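Local coordinates for appr-1-p processing domain protein (Thermus aquaticus Y51MC23, PDB 5M31) that is of unassigned function but folds as a macro domain, an alpha/beta/alpha sandwich with helices on both faces of a central mixed sheet, at residues N29-V34 against Q54-A59; Q44-R47 against N52-A55; Y83-P88 against V110-E115; E104-L109 against Q143-A148. All coordinates share one frame; numbering follows the deposited sequence. Where two conformers were deposited one is given.

Contact 1: residues N29-V34 against Q54-A59; sequences NTVNTV and QAYVKA
Tyr56 reaches from helix 50-61 across to the chain leaving strand 26-31, where Val31 and Asn32 receive it, and it buries far more surface here than any other residue. With CG anti to the backbone N (chi1 159°), its ring points at the strand end and the hydroxyl extends over the peptide of Asn32. That hydroxyl donates to the backbone carbonyl, Tyr56 OH lying 2.8 Å from Asn32 O. The acceptor sits at the ring edge, near the ring plane, yet the hydroxyl stands well above the carbonyl plane, 63° out of it. Val31 supplies the apolar part, its CB 3.8 Å from Tyr56 CE1, and the two side chains run past each other in opposite directions. In this macro domain the chain goes on from strand 26-31 towards helix 40-48, and an Asx turn forms here: Asn32 OD1 accepts from the backbone N of Val34, in the carbonyl plane on a lone pair, at 3.0 Å. The other branch of the same amide, ND2, is bonded to Val36 O further along the loop, and the amide plane stands 73° from the Tyr56 ring. Water 1 lies beside the pair, accepting from Asn32 N at 3.2 Å and giving a weak bond to Tyr56 OH. Met37, from the loop, also packs on the Tyr56 side chain.

Contact 2: residues Q44-R47 against N52-A55; sequences QFKR and NYQA
Lys46 and Tyr53 carry the direct contact, and it is chiefly CH-pi in kind. The lysine chain lies alongside the tyrosine, both pointing the same way, with CG anti to the backbone N in each. Lys46 CD sits over the middle of the aromatic face, 3.6 Å from the centroid of the Tyr53 ring and only 6° off its normal. One carbon back, Lys46 CG rests on the root of the ring, 3.7 Å from Tyr53 CG. The cation adds little: the lysine chain bends at chi3 (67°), and Lys46 NZ stays 5.3 Å from the centroid of the Tyr53 ring, at most a weak attraction; its stronger partner is Met37 O, to which it is hydrogen-bonded. These residues belong to two consecutive macro domain helices, 40-48 and 50-61, which follow each other after a very short link, and the aliphatic-aromatic pair joins them near the protein surface. Water provides the polar joints. Near the ends of the two side chains, water 3 is 2.7 Å from Tyr53 OH and has a weak bond to Lys46 NZ. Deeper in, water 2 accepts from Asn52 ND2 at 2.9 Å and donates weakly to Phe45 O, joining an amide of the second helix to a backbone carbonyl of the first. The Asn52 amide is held at its other end as well, OD1 accepting from Asn86 ND2 of strand 83-88, while the Phe45 ring is turned toward the sheet, against Leu27, Asn29 and Ile84.

Contact 3: residues Y83-P88 against V110-E115; sequences YIFNFP and VCRIQE
Strand 83-88 comes nearest to segment 110-115 at Phe85 and Arg112, whose CA atoms are 8.4 Å apart, a gap spanned by the phenylalanine ring. Phe85 has CG anti to its carbonyl carbon (chi1 -81°), which carries the far end of the ring to the helix surface. There CE2 does most of the touching: Phe85 CE2 is 3.5 Å from Arg112 CB and 3.9 Å from Ile113 CG1. Both carbons approach the ring obliquely, while the backbone N of Ile113 lies at the ring edge, in its plane. Helix 99-116 is the connection of a beta-alpha-beta crossover, leading from strand 83-88 to the parallel strand 120-123 and skipping strand 26-31 between them, so this ring packs the start of the crossover against its helix. The Ile113 side chain meets the phenylalanine at about a right angle. For Arg112 the contact is made by the base of the chain; beyond CB it bends at chi2 and chi3 and leads away from the strand, and the position of its guanidinium is less certain, two conformers having been modelled. Leu109 and Leu116 of the same helix, with Ala26 and Val72 of the neighbouring strands, enclose Phe85 further.

Contact 4: residues E104-L109 against Q143-A148; sequences EGLKDL and QEALEA
Leu106 and Ala145 face each other from two neighbouring helices, each with its CB directed at the other segment. Their meeting is the place where the backbones draw closest, the CA atoms of Leu106 and Ala145 being 6.3 Å apart. Leu106 CB touches Ala145 CB at 3.9 Å, a close approach consistent with the small side chain of the alanine. The first torsion of Leu106 (chi1 -82°) sets its branch beside the backbone N, from where it runs to Leu146; there Leu106 CD2 comes within 4.4 Å of Leu146 CG, a looser contact. Leu146 is shared, since it also meets Leu109 one turn further along helix 99-116. These two leucines cross at about a right angle, and their methyls make the touch, Leu109 CD2 to Leu146 CD1 at 4.1 Å. Helices 99-116 and 135-146 belong to successive crossovers of the macro domain: the first leads into strand 120-123, the second leads out of it to strand 153-157, all three helix-linked strands, counting 83-88, running parallel. These two leucines also pack on strand 120-123, which lies between the helices in sequence, Leu109 on Ile121 and Leu146 on Leu123, while Leu106 is joined by Leu126 from the loop. No hydrogen bond or charge pair links the two segments. Around them, Asp108 OD2 of helix 99-116 accepts from the backbone N of Ile70, and Gln143 of the second helix packs against Leu12 and Phe14 of strand 11-15.

Overall arrangement
Contacts 1 and 2 share helix 50-61, and contacts 3 and 4 share helix 99-116. Contacts 1 and 3 each pair a strand of the sheet with a helix; contacts 2 and 4 pair helices and lie on opposite sides of the chain's centre, about 24 Å between centres, without touching. Contact 2 alone is a surface contact, with waters and a lysine chain doing much of the work. Contact 1 is buried and mixes a hydroxyl-carbonyl bond with apolar packing. Contacts 3 and 4 are buried and apolar, and touch where Phe85 meets Leu109. Strands 26-31 and 83-88, paired by backbone hydrogen bonds, connect contact 1 to contact 3, and the amides of Asn29, Asn86 and Asn52 extend that polar link to contact 2.

Contact 1: residues N29-V34 against Q54-A59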
loop_
_atom_site.group_PDB
_atom_site.type_symbol
_atom_site.label_atom_id
_atom_site.label_comp_id
_atom_site.label_asym_id
_atom_site.label_seq_id
_atom_site.Cartn_x
_atom_site.Cartn_y
_atom_site.Cartn_z
ATOM N N ASN A 29 1.912 -1.555 1.679
ATOM C CA ASN A 29 2.671 -0.978 2.790
ATOM C C ASN A 29 2.684 0.524 2.560
ATOM O O ASN A 29 2.963 0.964 1.459
ATOM C CB ASN A 29 4.089 -1.485 2.680
ATOM C CG ASN A 29 4.971 -0.990 3.765
ATOM O OD1 ASN A 29 4.512 -0.663 4.832
ATOM N ND2 ASN A 29 6.256 -1.096 3.556
ATOM N N THR A 30 2.390 1.296 3.583
ATOM C CA THR A 30 2.375 2.764 3.449
ATOM C C THR A 30 3.759 3.292 3.857
ATOM O O THR A 30 4.263 2.995 4.968
ATOM C CB THR A 30 1.234 3.388 4.268
ATOM O OG1 THR A 30 1.177 2.778 5.547
ATOM C CG2 THR A 30 -0.100 3.228 3.551
ATOM N N VAL A 31 4.407 4.020 2.941
ATOM C CA VAL A 31 5.794 4.349 3.108
ATOM C C VAL A 31 6.026 5.851 2.901
ATOM O O VAL A 31 5.112 6.607 2.576
ATOM C CB VAL A 31 6.738 3.523 2.214
ATOM C CG1 VAL A 31 6.554 2.058 2.527
ATOM C CG2 VAL A 31 6.487 3.828 0.737
ATOM N N ASN A 32 7.236 6.246 3.146
ATOM C CA ASN A 32 7.721 7.591 2.761
ATOM C C ASN A 32 8.758 7.435 1.666
ATOM O O ASN A 32 8.995 6.309 1.161
ATOM C CB ASN A 32 8.327 8.289 3.960
ATOM C CG ASN A 32 9.483 7.497 4.577
ATOM O OD1 ASN A 32 10.573 7.427 4.031
ATOM N ND2 ASN A 32 9.197 6.822 5.685
ATOM N N THR A 33 9.309 8.549 1.199
ATOM C CA THR A 33 10.198 8.516 0.045
ATOM C C THR A 33 11.652 8.651 0.419
ATOM O O THR A 33 12.505 8.754 -0.460
ATOM C CB THR A 33 9.840 9.618 -0.959
ATOM O OG1 THR A 33 10.188 10.886 -0.385
ATOM C CG2 THR A 33 8.366 9.542 -1.345
ATOM N N VAL A 34 11.945 8.701 1.704
ATOM C CA VAL A 34 13.336 8.880 2.176
ATOM C C VAL A 34 14.044 7.625 2.713
ATOM O O VAL A 34 15.187 7.705 3.132
ATOM C CB VAL A 34 13.450 10.096 3.144
ATOM C CG1 VAL A 34 12.859 11.311 2.462
ATOM C CG2 VAL A 34 12.758 9.844 4.475
ATOM N N GLN A 54 14.957 -3.928 2.142
ATOM C CA GLN A 54 16.246 -3.616 1.495
ATOM C C GLN A 54 16.051 -3.134 0.081
ATOM O O GLN A 54 16.704 -2.200 -0.350
ATOM C CB GLN A 54 17.200 -4.832 1.508
ATOM C CG GLN A 54 17.706 -5.264 2.909
ATOM C CD GLN A 54 18.356 -4.152 3.764
ATOM O OE1 GLN A 54 18.972 -3.204 3.259
ATOM N NE2 GLN A 54 18.250 -4.303 5.086
ATOM N N ALA A 55 15.153 -3.791 -0.674
ATOM C CA ALA A 55 14.860 -3.325 -2.035
ATOM C C ALA A 55 14.312 -1.908 -2.067
ATOM O O ALA A 55 14.726 -1.081 -2.915
ATOM C CB ALA A 55 13.902 -4.278 -2.726
ATOM N N TYR A 56 13.443 -1.615 -1.105
ATOM C CA TYR A 56 12.864 -0.278 -0.933
ATOM C C TYR A 56 13.924 0.769 -0.626
ATOM O O TYR A 56 13.929 1.881 -1.203
ATOM C CB TYR A 56 11.799 -0.313 0.149
ATOM C CG TYR A 56 11.477 1.018 0.772
ATOM C CD1 TYR A 56 10.547 1.900 0.189
ATOM C CD2 TYR A 56 12.059 1.370 1.955
ATOM C CE1 TYR A 56 10.241 3.135 0.777
ATOM C CE2 TYR A 56 11.781 2.572 2.528
ATOM C CZ TYR A 56 10.840 3.432 1.991
ATOM O OH TYR A 56 10.660 4.695 2.654
ATOM N N VAL A 57 14.844 0.439 0.255
ATOM C CA VAL A 57 15.924 1.363 0.566
ATOM C C VAL A 57 16.723 1.697 -0.689
ATOM O O VAL A 57 16.998 2.890 -0.968
ATOM C CB VAL A 57 16.841 0.834 1.659
ATOM C CG1 VAL A 57 18.116 1.635 1.764
ATOM C CG2 VAL A 57 16.074 0.809 2.982
ATOM N N LYS A 58 17.111 0.673 -1.454
ATOM C CA LYS A 58 17.822 0.904 -2.684
ATOM C C LYS A 58 17.014 1.713 -3.708
ATOM O O LYS A 58 17.585 2.633 -4.332
ATOM C CB LYS A 58 18.288 -0.423 -3.284
ATOM C CG LYS A 58 19.410 -1.051 -2.476
ATOM C CD LYS A 58 19.725 -2.452 -2.978
ATOM C CE LYS A 58 20.830 -3.120 -2.156
ATOM N NZ LYS A 58 22.184 -2.654 -2.594
ATOM N N ALA A 59 15.700 1.482 -3.795
ATOM C CA ALA A 59 14.856 2.216 -4.746
ATOM C C ALA A 59 14.786 3.693 -4.331
ATOM O O ALA A 59 14.799 4.631 -5.161
ATOM C CB ALA A 59 13.476 1.644 -4.807
HETATM O O HOH W 1 8.447 3.992 5.038
#

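Contact 2: residues Q44-R47 against N52-A55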
loop_
_atom_site.group_PDB
_atom_site.type_symbol
_atom_site.label_atom_id
_atom_site.label_comp_id
_atom_site.label_asym_id
_atom_site.label_seq_id
_atom_site.Cartn_x
_atom_site.Cartn_y
_atom_site.Cartn_z
ATOM N N GLN A 44 6.042 -2.691 10.756
ATOM C CA GLN A 44 5.584 -4.086 10.768
ATOM C C GLN A 44 6.063 -4.780 9.492
ATOM O O GLN A 44 6.529 -5.930 9.518
ATOM C CB GLN A 44 4.050 -4.173 10.876
ATOM C CG GLN A 44 3.417 -3.356 12.008
ATOM C CD GLN A 44 4.107 -3.494 13.350
ATOM O OE1 GLN A 44 4.641 -2.508 13.917
ATOM N NE2 GLN A 44 4.058 -4.691 13.903
ATOM N N PHE A 45 5.946 -4.062 8.373
ATOM C CA PHE A 45 6.443 -4.572 7.083
ATOM C C PHE A 45 7.938 -4.776 7.072
ATOM O O PHE A 45 8.414 -5.780 6.541
ATOM C CB PHE A 45 5.981 -3.686 5.908
ATOM C CG PHE A 45 4.616 -4.063 5.378
ATOM C CD1 PHE A 45 3.471 -3.577 5.991
ATOM C CD2 PHE A 45 4.471 -4.878 4.293
ATOM C CE1 PHE A 45 2.203 -3.913 5.509
ATOM C CE2 PHE A 45 3.221 -5.174 3.793
ATOM C CZ PHE A 45 2.095 -4.716 4.375
ATOM N N LYS A 46 8.704 -3.860 7.653
ATOM C CA LYS A 46 10.162 -4.046 7.707
ATOM C C LYS A 46 10.530 -5.358 8.387
ATOM O O LYS A 46 11.352 -6.115 7.879
ATOM C CB LYS A 46 10.838 -2.945 8.441
ATOM C CG LYS A 46 12.330 -3.120 8.467
ATOM C CD LYS A 46 13.037 -1.860 8.903
ATOM C CE LYS A 46 12.750 -1.516 10.341
ATOM N NZ LYS A 46 13.471 -0.275 10.732
ATOM N N ARG A 47 9.904 -5.584 9.543
ATOM C CA ARG A 47 10.152 -6.829 10.369
ATOM C C ARG A 47 9.690 -8.115 9.666
ATOM O O ARG A 47 10.403 -9.113 9.704
ATOM C CB ARG A 47 9.582 -6.634 11.800
ATOM C CG ARG A 47 10.224 -5.449 12.497
ATOM C CD ARG A 47 10.190 -5.373 14.002
ATOM N NE ARG A 47 8.918 -4.903 14.532
ATOM C CZ ARG A 47 8.767 -4.114 15.596
ATOM N NH1 ARG A 47 9.808 -3.551 16.211
ATOM N NH2 ARG A 47 7.542 -3.822 16.011
ATOM N N ASN A 52 12.014 -6.962 1.019
ATOM C CA ASN A 52 11.262 -5.798 0.528
ATOM C C ASN A 52 11.853 -4.530 1.087
ATOM O O ASN A 52 12.053 -3.574 0.344
ATOM C CB ASN A 52 9.812 -5.884 0.897
ATOM C CG ASN A 52 9.022 -4.676 0.490
ATOM O OD1 ASN A 52 8.779 -4.427 -0.677
ATOM N ND2 ASN A 52 8.669 -3.856 1.499
ATOM N N TYR A 53 12.178 -4.540 2.382
ATOM C CA TYR A 53 12.758 -3.330 2.996
ATOM C C TYR A 53 14.075 -2.951 2.345
ATOM O O TYR A 53 14.270 -1.785 1.931
ATOM C CB TYR A 53 12.948 -3.543 4.485
ATOM C CG TYR A 53 13.721 -2.414 5.147
ATOM C CD1 TYR A 53 13.175 -1.156 5.249
ATOM C CD2 TYR A 53 15.040 -2.588 5.553
ATOM C CE1 TYR A 53 13.913 -0.097 5.753
ATOM C CE2 TYR A 53 15.748 -1.546 6.123
ATOM C CZ TYR A 53 15.152 -0.320 6.254
ATOM O OH TYR A 53 15.871 0.747 6.779
ATOM N N GLN A 54 14.957 -3.928 2.142
ATOM C CA GLN A 54 16.246 -3.616 1.495
ATOM C C GLN A 54 16.051 -3.134 0.081
ATOM O O GLN A 54 16.704 -2.200 -0.350
ATOM C CB GLN A 54 17.200 -4.832 1.508
ATOM C CG GLN A 54 17.706 -5.264 2.909
ATOM C CD GLN A 54 18.356 -4.152 3.764
ATOM O OE1 GLN A 54 18.972 -3.204 3.259
ATOM N NE2 GLN A 54 18.250 -4.303 5.086
ATOM N N ALA A 55 15.153 -3.791 -0.674
ATOM C CA ALA A 55 14.860 -3.325 -2.035
ATOM C C ALA A 55 14.312 -1.908 -2.067
ATOM O O ALA A 55 14.726 -1.081 -2.915
ATOM C CB ALA A 55 13.902 -4.278 -2.726
HETATM O O HOH W 2 9.553 -4.449 4.215
HETATM O O HOH W 3 14.188 2.088 8.454
#

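Contact 3: residues Y83-P88 against V110-E115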
loop_
_atom_site.group_PDB
_atom_site.type_symbol
_atom_site.label_atom_id
_atom_site.label_comp_id
_atom_site.label_asym_id
_atom_site.label_seq_id
_atom_site.Cartn_x
_atom_site.Cartn_y
_atom_site.Cartn_z
ATOM N N TYR A 83 3.542 -10.010 -3.880
ATOM C CA TYR A 83 3.962 -8.605 -4.069
ATOM C C TYR A 83 3.755 -7.799 -2.838
ATOM O O TYR A 83 2.723 -7.920 -2.153
ATOM C CB TYR A 83 3.164 -7.950 -5.193
ATOM C CG TYR A 83 3.251 -8.648 -6.533
ATOM C CD1 TYR A 83 4.385 -8.589 -7.299
ATOM C CD2 TYR A 83 2.192 -9.380 -6.989
ATOM C CE1 TYR A 83 4.445 -9.195 -8.535
ATOM C CE2 TYR A 83 2.259 -10.058 -8.196
ATOM C CZ TYR A 83 3.384 -9.938 -8.964
ATOM O OH TYR A 83 3.452 -10.596 -10.207
ATOM N N ILE A 84 4.731 -6.930 -2.590
ATOM C CA ILE A 84 4.601 -5.821 -1.628
ATOM C C ILE A 84 4.543 -4.511 -2.402
ATOM O O ILE A 84 5.424 -4.273 -3.207
ATOM C CB ILE A 84 5.771 -5.778 -0.662
ATOM C CG1 ILE A 84 6.003 -7.132 0.032
ATOM C CG2 ILE A 84 5.499 -4.682 0.407
ATOM C CD1 ILE A 84 4.867 -7.603 0.871
ATOM N N PHE A 85 3.413 -3.783 -2.296
ATOM C CA PHE A 85 3.192 -2.531 -2.996
ATOM C C PHE A 85 3.490 -1.413 -1.984
ATOM O O PHE A 85 2.669 -1.203 -1.076
ATOM C CB PHE A 85 1.768 -2.377 -3.423
ATOM C CG PHE A 85 1.386 -3.113 -4.720
ATOM C CD1 PHE A 85 1.827 -4.367 -5.033
ATOM C CD2 PHE A 85 0.432 -2.563 -5.530
ATOM C CE1 PHE A 85 1.385 -5.024 -6.234
ATOM C CE2 PHE A 85 -0.029 -3.191 -6.685
ATOM C CZ PHE A 85 0.482 -4.418 -7.049
ATOM N N ASN A 86 4.646 -0.783 -2.144
ATOM C CA ASN A 86 5.135 0.217 -1.190
ATOM C C ASN A 86 4.589 1.552 -1.692
ATOM O O ASN A 86 5.049 2.075 -2.687
ATOM C CB ASN A 86 6.647 0.194 -1.064
ATOM C CG ASN A 86 7.193 -1.121 -0.528
ATOM O OD1 ASN A 86 7.153 -1.395 0.684
ATOM N ND2 ASN A 86 7.634 -2.020 -1.474
ATOM N N PHE A 87 3.542 2.003 -1.001
ATOM C CA PHE A 87 2.654 3.164 -1.414
ATOM C C PHE A 87 3.090 4.387 -0.620
ATOM O O PHE A 87 2.850 4.451 0.568
ATOM C CB PHE A 87 1.207 2.731 -1.049
ATOM C CG PHE A 87 0.122 3.671 -1.457
ATOM C CD1 PHE A 87 0.009 4.931 -0.914
ATOM C CD2 PHE A 87 -0.911 3.235 -2.236
ATOM C CE1 PHE A 87 -1.055 5.766 -1.213
ATOM C CE2 PHE A 87 -2.010 4.042 -2.513
ATOM C CZ PHE A 87 -2.068 5.312 -2.016
ATOM N N PRO A 88 3.714 5.358 -1.275
ATOM C CA PRO A 88 4.123 6.542 -0.540
ATOM C C PRO A 88 2.917 7.410 -0.119
ATOM O O PRO A 88 2.090 7.743 -0.944
ATOM C CB PRO A 88 5.031 7.287 -1.561
ATOM C CG PRO A 88 5.361 6.278 -2.580
ATOM C CD PRO A 88 4.205 5.381 -2.657
ATOM N N VAL A 110 -4.122 1.296 -8.905
ATOM C CA VAL A 110 -4.887 0.709 -9.980
ATOM C C VAL A 110 -3.954 0.327 -11.119
ATOM O O VAL A 110 -3.993 -0.840 -11.603
ATOM C CB VAL A 110 -5.977 1.636 -10.482
ATOM C CG1 VAL A 110 -6.601 1.154 -11.793
ATOM C CG2 VAL A 110 -7.026 1.774 -9.390
ATOM N N CYS A 111 -3.070 1.239 -11.515
ATOM C CA CYS A 111 -2.076 0.950 -12.576
ATOM C C CYS A 111 -1.272 -0.312 -12.295
ATOM O O CYS A 111 -1.127 -1.172 -13.178
ATOM C CB CYS A 111 -1.119 2.109 -12.735
ATOM S SG CYS A 111 -1.959 3.576 -13.344
ATOM N N ARG A 112 -0.732 -0.457 -11.084
ATOM C CA ARG A 112 0.174 -1.579 -10.792
ATOM C C ARG A 112 -0.604 -2.882 -10.699
ATOM O O ARG A 112 -0.099 -3.926 -11.102
ATOM C CB ARG A 112 0.912 -1.397 -9.478
ATOM C CG ARG A 112 2.108 -0.446 -9.490
ATOM C CD ARG A 112 2.816 -0.231 -10.800
ATOM N NE ARG A 112 3.727 -1.308 -11.178
ATOM C CZ ARG A 112 4.954 -1.479 -10.679
ATOM N NH1 ARG A 112 5.481 -0.553 -9.914
ATOM N NH2 ARG A 112 5.671 -2.569 -10.991
ATOM N N ILE A 113 -1.802 -2.819 -10.132
ATOM C CA ILE A 113 -2.686 -4.021 -10.055
ATOM C C ILE A 113 -2.924 -4.535 -11.469
ATOM O O ILE A 113 -2.759 -5.781 -11.761
ATOM C CB ILE A 113 -4.005 -3.657 -9.325
ATOM C CG1 ILE A 113 -3.713 -3.442 -7.830
ATOM C CG2 ILE A 113 -5.073 -4.713 -9.604
ATOM C CD1 ILE A 113 -4.910 -2.879 -7.108
ATOM N N GLN A 114 -3.255 -3.630 -12.373
ATOM C CA GLN A 114 -3.539 -4.012 -13.762
ATOM C C GLN A 114 -2.324 -4.508 -14.482
ATOM O O GLN A 114 -2.421 -5.579 -15.155
ATOM C CB GLN A 114 -4.318 -2.871 -14.448
ATOM C CG GLN A 114 -5.681 -2.820 -13.741
ATOM C CD GLN A 114 -6.752 -1.993 -14.386
ATOM O OE1 GLN A 114 -6.486 -0.962 -15.011
ATOM N NE2 GLN A 114 -8.034 -2.449 -14.207
ATOM N N GLU A 115 -1.190 -3.828 -14.344
ATOM C CA GLU A 115 0.099 -4.204 -14.985
ATOM C C GLU A 115 0.499 -5.620 -14.617
ATOM O O GLU A 115 0.917 -6.407 -15.493
ATOM C CB GLU A 115 1.257 -3.277 -14.570
ATOM C CG GLU A 115 1.250 -1.901 -15.224
ATOM C CD GLU A 115 2.166 -0.885 -14.595
ATOM O OE1 GLU A 115 2.828 -1.144 -13.547
ATOM O OE2 GLU A 115 2.108 0.292 -15.020
#

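Contact 4: residues E104-L109 against Q143-A148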
loop_
_atom_site.group_PDB
_atom_site.type_symbol
_atom_site.label_atom_id
_atom_site.label_comp_id
_atom_site.label_asym_id
_atom_site.label_seq_id
_atom_site.Cartn_x
_atom_site.Cartn_y
_atom_site.Cartn_z
ATOM N N GLU A 104 -3.115 10.458 -5.484
ATOM C CA GLU A 104 -2.215 10.133 -6.587
ATOM C C GLU A 104 -1.754 8.674 -6.435
ATOM O O GLU A 104 -1.627 7.956 -7.428
ATOM C CB GLU A 104 -1.028 11.079 -6.591
ATOM C CG GLU A 104 -1.454 12.512 -6.826
ATOM C CD GLU A 104 -0.302 13.422 -7.131
ATOM O OE1 GLU A 104 0.857 12.986 -6.936
ATOM O OE2 GLU A 104 -0.558 14.594 -7.542
ATOM N N GLY A 105 -1.514 8.226 -5.191
ATOM C CA GLY A 105 -1.117 6.849 -4.953
ATOM C C GLY A 105 -2.206 5.850 -5.387
ATOM O O GLY A 105 -1.891 4.742 -5.909
ATOM N N LEU A 106 -3.468 6.187 -5.119
ATOM C CA LEU A 106 -4.566 5.248 -5.466
ATOM C C LEU A 106 -4.687 5.053 -7.008
ATOM O O LEU A 106 -4.948 3.942 -7.488
ATOM C CB LEU A 106 -5.875 5.771 -4.929
ATOM C CG LEU A 106 -6.107 5.456 -3.465
ATOM C CD1 LEU A 106 -7.245 6.305 -2.960
ATOM C CD2 LEU A 106 -6.407 3.963 -3.288
ATOM N N LYS A 107 -4.502 6.133 -7.769
ATOM C CA LYS A 107 -4.428 6.037 -9.210
ATOM C C LYS A 107 -3.308 5.066 -9.597
ATOM O O LYS A 107 -3.496 4.206 -10.480
ATOM C CB LYS A 107 -4.189 7.417 -9.855
ATOM C CG LYS A 107 -5.357 8.393 -9.742
ATOM C CD LYS A 107 -5.251 9.506 -10.783
ATOM C CE LYS A 107 -6.600 10.161 -11.061
ATOM N NZ LYS A 107 -7.032 11.121 -10.008
ATOM N N ASP A 108 -2.138 5.192 -8.985
ATOM C CA ASP A 108 -1.054 4.317 -9.367
ATOM C C ASP A 108 -1.259 2.913 -8.879
ATOM O O ASP A 108 -0.742 1.966 -9.448
ATOM C CB ASP A 108 0.278 4.823 -8.872
ATOM C CG ASP A 108 1.432 4.300 -9.707
ATOM O OD1 ASP A 108 1.303 4.281 -10.950
ATOM O OD2 ASP A 108 2.406 3.793 -9.143
ATOM N N LEU A 109 -2.001 2.777 -7.797
ATOM C CA LEU A 109 -2.344 1.435 -7.286
ATOM C C LEU A 109 -3.140 0.653 -8.313
ATOM O O LEU A 109 -2.847 -0.528 -8.588
ATOM C CB LEU A 109 -3.113 1.574 -6.005
ATOM C CG LEU A 109 -3.532 0.263 -5.314
ATOM C CD1 LEU A 109 -2.337 -0.611 -5.061
ATOM C CD2 LEU A 109 -4.215 0.635 -4.022
ATOM N N GLN A 143 -12.923 3.715 -2.387
ATOM C CA GLN A 143 -14.104 3.159 -3.098
ATOM C C GLN A 143 -14.155 3.617 -4.533
ATOM O O GLN A 143 -14.354 2.797 -5.454
ATOM C CB GLN A 143 -15.410 3.576 -2.390
ATOM C CG GLN A 143 -15.494 3.043 -0.986
ATOM C CD GLN A 143 -16.662 3.601 -0.163
ATOM O OE1 GLN A 143 -16.979 4.789 -0.220
ATOM N NE2 GLN A 143 -17.272 2.741 0.640
ATOM N N GLU A 144 -13.984 4.910 -4.733
ATOM C CA GLU A 144 -13.956 5.480 -6.085
ATOM C C GLU A 144 -12.889 4.831 -6.949
ATOM O O GLU A 144 -13.135 4.488 -8.118
ATOM C CB GLU A 144 -13.672 6.960 -6.024
ATOM C CG GLU A 144 -14.857 7.800 -5.624
ATOM C CD GLU A 144 -14.670 9.250 -6.022
ATOM O OE1 GLU A 144 -15.474 9.733 -6.859
ATOM O OE2 GLU A 144 -13.696 9.889 -5.533
ATOM N N ALA A 145 -11.685 4.716 -6.403
ATOM C CA ALA A 145 -10.566 4.140 -7.158
ATOM C C ALA A 145 -10.707 2.636 -7.424
ATOM O O ALA A 145 -10.424 2.160 -8.529
ATOM C CB ALA A 145 -9.243 4.442 -6.463
ATOM N N LEU A 146 -11.162 1.884 -6.439
ATOM C CA LEU A 146 -10.915 0.435 -6.413
ATOM C C LEU A 146 -12.175 -0.409 -6.548
ATOM O O LEU A 146 -12.125 -1.638 -6.393
ATOM C CB LEU A 146 -10.203 0.041 -5.132
ATOM C CG LEU A 146 -8.852 0.657 -4.831
ATOM C CD1 LEU A 146 -8.228 -0.053 -3.635
ATOM C CD2 LEU A 146 -7.920 0.578 -6.031
ATOM N N GLU A 147 -13.297 0.227 -6.852
ATOM C CA GLU A 147 -14.473 -0.512 -7.309
ATOM C C GLU A 147 -14.521 -0.571 -8.854
ATOM O O GLU A 147 -15.276 -1.370 -9.429
ATOM C CB GLU A 147 -15.749 0.084 -6.699
ATOM C CG GLU A 147 -15.882 -0.220 -5.207
ATOM C CD GLU A 147 -17.052 0.494 -4.537
ATOM O OE1 GLU A 147 -17.776 1.249 -5.235
ATOM O OE2 GLU A 147 -17.240 0.311 -3.304
ATOM N N ALA A 148 -13.632 0.193 -9.509
ATOM C CA ALA A 148 -13.442 0.099 -10.970
ATOM C C ALA A 148 -12.341 -0.925 -11.374
ATOM O O ALA A 148 -11.673 -0.758 -12.407
ATOM C CB ALA A 148 -13.114 1.473 -11.536
#